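Local coordinates for chorismate synthase (PDB 1Q1L), which probably catalyses the reduced-FMN-dependent elimination of phosphate from 5-enolpyruvylshikimate-3-phosphate, yielding chorismate for the synthesis of aromatic amino acids, at residues Leu35-Ile40 and Thr63-Ser68; Val167-Gln172 and Gly228-Val233. All blocks are in the same frame, centred on the assembly; numbering follows the deposited sequence.

Contact 1. Residues Leu35-Ile40 and Thr63-Ser68; sequences LSEEEI and TAEILS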
loop_
_atom_site.group_PDB
_atom_site.type_symbol
_atom_site.label_atom_id
_atom_site.label_comp_id
_atom_site.label_asym_id
_atom_site.label_seq_id
_atom_site.Cartn_x
_atom_site.Cartn_y
_atom_site.Cartn_z
ATOM N N LEU A 35 -6.689 22.971 -14.783
ATOM C CA LEU A 35 -6.404 21.812 -15.630
ATOM C C LEU A 35 -7.355 21.757 -16.821
ATOM O O LEU A 35 -8.565 21.910 -16.662
ATOM C CB LEU A 35 -6.531 20.516 -14.818
ATOM C CG LEU A 35 -6.217 19.188 -15.528
ATOM C CD1 LEU A 35 -4.741 19.137 -15.917
ATOM C CD2 LEU A 35 -6.545 18.022 -14.609
ATOM N N SER A 36 -6.806 21.526 -18.010
ATOM C CA SER A 36 -7.618 21.453 -19.218
ATOM C C SER A 36 -7.288 20.201 -20.019
ATOM O O SER A 36 -6.240 19.585 -19.824
ATOM C CB SER A 36 -7.364 22.680 -20.094
ATOM O OG SER A 36 -6.029 22.673 -20.573
ATOM N N GLU A 37 -8.188 19.824 -20.919
ATOM C CA GLU A 37 -7.954 18.660 -21.759
ATOM C C GLU A 37 -6.823 18.972 -22.746
ATOM O O GLU A 37 -6.036 18.096 -23.095
ATOM C CB GLU A 37 -9.230 18.278 -22.523
ATOM C CG GLU A 37 -10.437 18.019 -21.621
ATOM C CD GLU A 37 -11.631 17.440 -22.363
ATOM O OE1 GLU A 37 -12.058 18.044 -23.371
ATOM O OE2 GLU A 37 -12.149 16.385 -21.934
ATOM N N GLU A 38 -6.740 20.223 -23.192
ATOM C CA GLU A 38 -5.699 20.614 -24.144
ATOM C C GLU A 38 -4.299 20.340 -23.601
ATOM O O GLU A 38 -3.426 19.882 -24.334
ATOM C CB GLU A 38 -5.836 22.093 -24.517
ATOM C CG GLU A 38 -4.645 22.670 -25.293
ATOM C CD GLU A 38 -4.146 21.753 -26.407
ATOM O OE1 GLU A 38 -4.981 21.206 -27.162
ATOM O OE2 GLU A 38 -2.914 21.588 -26.534
ATOM N N GLU A 39 -4.085 20.629 -22.320
ATOM C CA GLU A 39 -2.790 20.382 -21.696
ATOM C C GLU A 39 -2.485 18.888 -21.752
ATOM O O GLU A 39 -1.349 18.478 -21.999
ATOM C CB GLU A 39 -2.806 20.846 -20.241
ATOM C CG GLU A 39 -2.784 22.352 -20.075
ATOM C CD GLU A 39 -3.122 22.790 -18.664
ATOM O OE1 GLU A 39 -2.488 23.753 -18.178
ATOM O OE2 GLU A 39 -4.027 22.183 -18.048
ATOM N N ILE A 40 -3.509 18.075 -21.526
ATOM C CA ILE A 40 -3.336 16.633 -21.556
ATOM C C ILE A 40 -3.122 16.181 -22.993
ATOM O O ILE A 40 -2.203 15.411 -23.280
ATOM C CB ILE A 40 -4.562 15.914 -20.960
ATOM C CG1 ILE A 40 -4.717 16.315 -19.486
ATOM C CG2 ILE A 40 -4.404 14.405 -21.106
ATOM C CD1 ILE A 40 -5.882 15.643 -18.769
ATOM N N THR A 63 -6.718 11.936 -28.061
ATOM C CA THR A 63 -7.331 12.967 -27.249
ATOM C C THR A 63 -7.920 12.333 -26.003
ATOM O O THR A 63 -8.419 11.204 -26.034
ATOM C CB THR A 63 -8.449 13.702 -28.012
ATOM O OG1 THR A 63 -9.320 12.745 -28.623
ATOM C CG2 THR A 63 -7.861 14.610 -29.077
ATOM N N ALA A 64 -7.851 13.062 -24.900
ATOM C CA ALA A 64 -8.385 12.567 -23.649
ATOM C C ALA A 64 -9.604 13.383 -23.260
ATOM O O ALA A 64 -9.647 14.594 -23.470
ATOM C CB ALA A 64 -7.332 12.660 -22.559
ATOM N N GLU A 65 -10.606 12.707 -22.719
ATOM C CA GLU A 65 -11.800 13.388 -22.264
ATOM C C GLU A 65 -11.782 13.294 -20.752
ATOM O O GLU A 65 -11.574 12.219 -20.202
ATOM C CB GLU A 65 -13.070 12.720 -22.814
ATOM C CG GLU A 65 -14.326 13.095 -22.026
ATOM C CD GLU A 65 -15.625 12.701 -22.711
ATOM O OE1 GLU A 65 -15.718 11.579 -23.254
ATOM O OE2 GLU A 65 -16.566 13.518 -22.686
ATOM N N ILE A 66 -11.969 14.422 -20.078
ATOM C CA ILE A 66 -11.992 14.412 -18.624
ATOM C C ILE A 66 -13.401 14.021 -18.205
ATOM O O ILE A 66 -14.370 14.680 -18.578
ATOM C CB ILE A 66 -11.637 15.793 -18.047
ATOM C CG1 ILE A 66 -10.189 16.147 -18.408
ATOM C CG2 ILE A 66 -11.838 15.792 -16.533
ATOM C CD1 ILE A 66 -9.711 17.485 -17.852
ATOM N N LEU A 67 -13.510 12.945 -17.434
ATOM C CA LEU A 67 -14.805 12.446 -16.982
ATOM C C LEU A 67 -15.212 12.909 -15.584
ATOM O O LEU A 67 -16.370 12.759 -15.190
ATOM C CB LEU A 67 -14.806 10.917 -17.013
ATOM C CG LEU A 67 -14.465 10.238 -18.340
ATOM C CD1 LEU A 67 -14.367 8.735 -18.117
ATOM C CD2 LEU A 67 -15.522 10.563 -19.389
ATOM N N SER A 68 -14.266 13.454 -14.830
ATOM C CA SER A 68 -14.562 13.908 -13.482
ATOM C C SER A 68 -13.358 14.578 -12.857
ATOM O O SER A 68 -12.266 14.558 -13.423
ATOM C CB SER A 68 -14.960 12.726 -12.597
ATOM O OG SER A 68 -13.827 11.929 -12.283
#
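Glu-37, in the first turn of helix 37-48, reaches across to Ile-66 and binds its backbone. Its CG lies anti to the carbonyl carbon (chi1 -56°) and CD continues the extended chain, which carries the carboxylate to the strand. There OE2 accepts from Ile-66 N at 2.7 Å through its anti lone pair, with an N-H...O angle of 158°. Glu-65 and Leu-67 bond through their backbones to strand 80-85, whereas the N-H of Ile-66 is taken by this side chain on the other edge of the strand.

The stem of the glutamate packs as well. Its CG rests 3.7 Å from Ile-66 CG1, the two side chains meeting at a slant, and Ile-66 CD1 lies against the same CG. One turn on, Ile-40 CG2 meets Ala-64 CB at 3.7 Å, while its CD1 comes within 4.3 Å of Ile-66 CD1; Leu-82 and helix 142-157 complete this apolar layer. Glu-37 OE2 lies 5.3 Å from Glu-65 OE2, like charges whose repulsion, if both are ionised, would be eased by Lys-20 of the second subunit, which forms a salt bridge to Glu-65.

The helix start is itself fixed by Ser-36, whose N donates to Glu-39 OE2 at 2.9 Å and whose OG accepts weakly from Glu-39 N at 3.3 Å. Together they form a capping box, here heading a helix packed on the strand outermost, within this chain, in an antiparallel sheet.

Contact 2. Residues Val167-Gln172 and Gly228-Val233; sequences VVSIGQ and GGVFEV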
loop_
_atom_site.group_PDB
_atom_site.type_symbol
_atom_site.label_atom_id
_atom_site.label_comp_id
_atom_site.label_asym_id
_atom_site.label_seq_id
_atom_site.Cartn_x
_atom_site.Cartn_y
_atom_site.Cartn_z
ATOM N N VAL A 167 16.572 12.656 -27.012
ATOM C CA VAL A 167 17.259 11.429 -27.396
ATOM C C VAL A 167 18.756 11.684 -27.550
ATOM O O VAL A 167 19.163 12.719 -28.073
ATOM C CB VAL A 167 16.690 10.889 -28.724
ATOM C CG1 VAL A 167 17.427 9.626 -29.137
ATOM C CG2 VAL A 167 15.202 10.613 -28.571
ATOM N N VAL A 168 19.575 10.741 -27.092
ATOM C CA VAL A 168 21.022 10.892 -27.190
ATOM C C VAL A 168 21.666 9.842 -28.093
ATOM O O VAL A 168 22.847 9.946 -28.435
ATOM C CB VAL A 168 21.685 10.831 -25.801
ATOM C CG1 VAL A 168 21.143 11.944 -24.923
ATOM C CG2 VAL A 168 21.440 9.482 -25.165
ATOM N N SER A 169 20.889 8.835 -28.479
ATOM C CA SER A 169 21.396 7.783 -29.352
ATOM C C SER A 169 20.275 6.912 -29.898
ATOM O O SER A 169 19.300 6.625 -29.203
ATOM C CB SER A 169 22.401 6.902 -28.602
ATOM O OG SER A 169 21.761 6.133 -27.597
ATOM N N ILE A 170 20.417 6.519 -31.159
ATOM C CA ILE A 170 19.461 5.647 -31.840
ATOM C C ILE A 170 20.329 4.639 -32.565
ATOM O O ILE A 170 21.103 5.007 -33.450
ATOM C CB ILE A 170 18.617 6.399 -32.889
ATOM C CG1 ILE A 170 17.726 7.434 -32.209
ATOM C CG2 ILE A 170 17.756 5.410 -33.667
ATOM C CD1 ILE A 170 16.837 8.194 -33.176
ATOM N N GLY A 171 20.211 3.372 -32.192
ATOM C CA GLY A 171 21.030 2.358 -32.825
ATOM C C GLY A 171 22.471 2.624 -32.442
ATOM O O GLY A 171 22.744 3.015 -31.306
ATOM N N GLN A 172 23.394 2.427 -33.378
ATOM C CA GLN A 172 24.806 2.661 -33.100
ATOM C C GLN A 172 25.183 4.133 -33.233
ATOM O O GLN A 172 26.273 4.539 -32.827
ATOM C CB GLN A 172 25.679 1.821 -34.037
ATOM C CG GLN A 172 25.784 0.344 -33.663
ATOM C CD GLN A 172 26.439 0.123 -32.305
ATOM O OE1 GLN A 172 27.223 0.953 -31.837
ATOM N NE2 GLN A 172 26.134 -1.010 -31.674
ATOM N N GLY A 228 17.129 0.358 -31.259
ATOM C CA GLY A 228 16.856 0.718 -29.883
ATOM C C GLY A 228 17.351 2.138 -29.710
ATOM O O GLY A 228 17.650 2.812 -30.698
ATOM N N GLY A 229 17.450 2.607 -28.473
ATOM C CA GLY A 229 17.919 3.961 -28.259
ATOM C C GLY A 229 18.083 4.336 -26.803
ATOM O O GLY A 229 17.689 3.595 -25.898
ATOM N N VAL A 230 18.671 5.502 -26.579
ATOM C CA VAL A 230 18.889 5.997 -25.235
ATOM C C VAL A 230 18.463 7.447 -25.161
ATOM O O VAL A 230 18.720 8.229 -26.082
ATOM C CB VAL A 230 20.378 5.900 -24.844
ATOM C CG1 VAL A 230 20.595 6.523 -23.479
ATOM C CG2 VAL A 230 20.826 4.446 -24.850
ATOM N N PHE A 231 17.784 7.811 -24.081
ATOM C CA PHE A 231 17.383 9.197 -23.900
ATOM C C PHE A 231 17.642 9.631 -22.470
ATOM O O PHE A 231 17.846 8.803 -21.584
ATOM C CB PHE A 231 15.911 9.415 -24.257
ATOM C CG PHE A 231 14.963 8.562 -23.476
ATOM C CD1 PHE A 231 14.620 7.293 -23.925
ATOM C CD2 PHE A 231 14.401 9.029 -22.293
ATOM C CE1 PHE A 231 13.723 6.500 -23.206
ATOM C CE2 PHE A 231 13.504 8.239 -21.568
ATOM C CZ PHE A 231 13.166 6.977 -22.027
ATOM N N GLU A 232 17.665 10.940 -22.255
ATOM C CA GLU A 232 17.890 11.472 -20.927
ATOM C C GLU A 232 16.673 12.304 -20.559
ATOM O O GLU A 232 16.148 13.061 -21.380
ATOM C CB GLU A 232 19.176 12.314 -20.899
ATOM C CG GLU A 232 20.381 11.559 -21.477
ATOM C CD GLU A 232 21.697 12.318 -21.395
ATOM O OE1 GLU A 232 21.688 13.562 -21.513
ATOM O OE2 GLU A 232 22.747 11.657 -21.231
ATOM N N VAL A 233 16.206 12.129 -19.332
ATOM C CA VAL A 233 15.049 12.864 -18.845
ATOM C C VAL A 233 15.540 13.690 -17.681
ATOM O O VAL A 233 16.331 13.211 -16.874
ATOM C CB VAL A 233 13.943 11.910 -18.327
ATOM C CG1 VAL A 233 12.672 12.701 -18.023
ATOM C CG2 VAL A 233 13.675 10.836 -19.342
#
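Val-230 O takes backbone N-H groups from two successive residues of the partner strand, Val-168 and Ser-169. The bond from Val-168 N to Val-230 O is short and nearly straight, 2.8 Å with an N-H...O angle of 170°, whereas Ser-169 N reaches the same oxygen at 3.3 Å and is more bent. In return Val-230 N donates to Ser-169 O at 2.9 Å.

Packing is closest around this shared acceptor. Val-168 CG1 is anti to the carbonyl carbon (chi1 -60°), which puts CG2 between the backbone N and the carbonyl carbon; CG2 lies 3.1 Å from Val-230 O and 3.5 Å from Val-230 CG1. The other methyl, CG1, sits 3.6 Å from Glu-232 CG, the two side chains crossing at about a right angle. The carboxylate of Glu-232 is buried but well satisfied, by Tyr-183, Arg-320 and Lys-181. Val-167 and Phe-231 form the neighbouring pair, with the Phe-231 ring led away from Val-167 toward helix 356-379.

Toward the other end the contact thins to main chain: Gly-171 N donates to Gly-228 O at 3.0 Å from above the carbonyl plane, and Gly-229 brings only backbone to Ile-170. Beyond it Gln-172 is exposed and lies against Arg-279 of the third subunit. Gly-228 is also close to Pro-325, a predicted FMN-binding residue. The one-residue register shift at Val-168 and Ser-169 makes this a classic beta bulge between antiparallel strands.

Overall arrangement
The two contacts illustrate how the same chain joins its elements by different means. Contact 1 is partly buried and sets a helix against the strand that is outermost, within this chain, in a four-stranded antiparallel sheet; contact 2 is wholly buried and pairs two inner strands of a separate five-stranded sheet. They share no element and lie on opposite sides of the chain's centre, about 16 Å apart between nearest atoms, with helices between the sheets of this beta-alpha-beta sandwich. Across contact 1 a charged side chain supplies the polar link, whereas main-chain bonds dominate contact 2. Each also borders another subunit of the tetramer, the second at contact 1 and the third at contact 2.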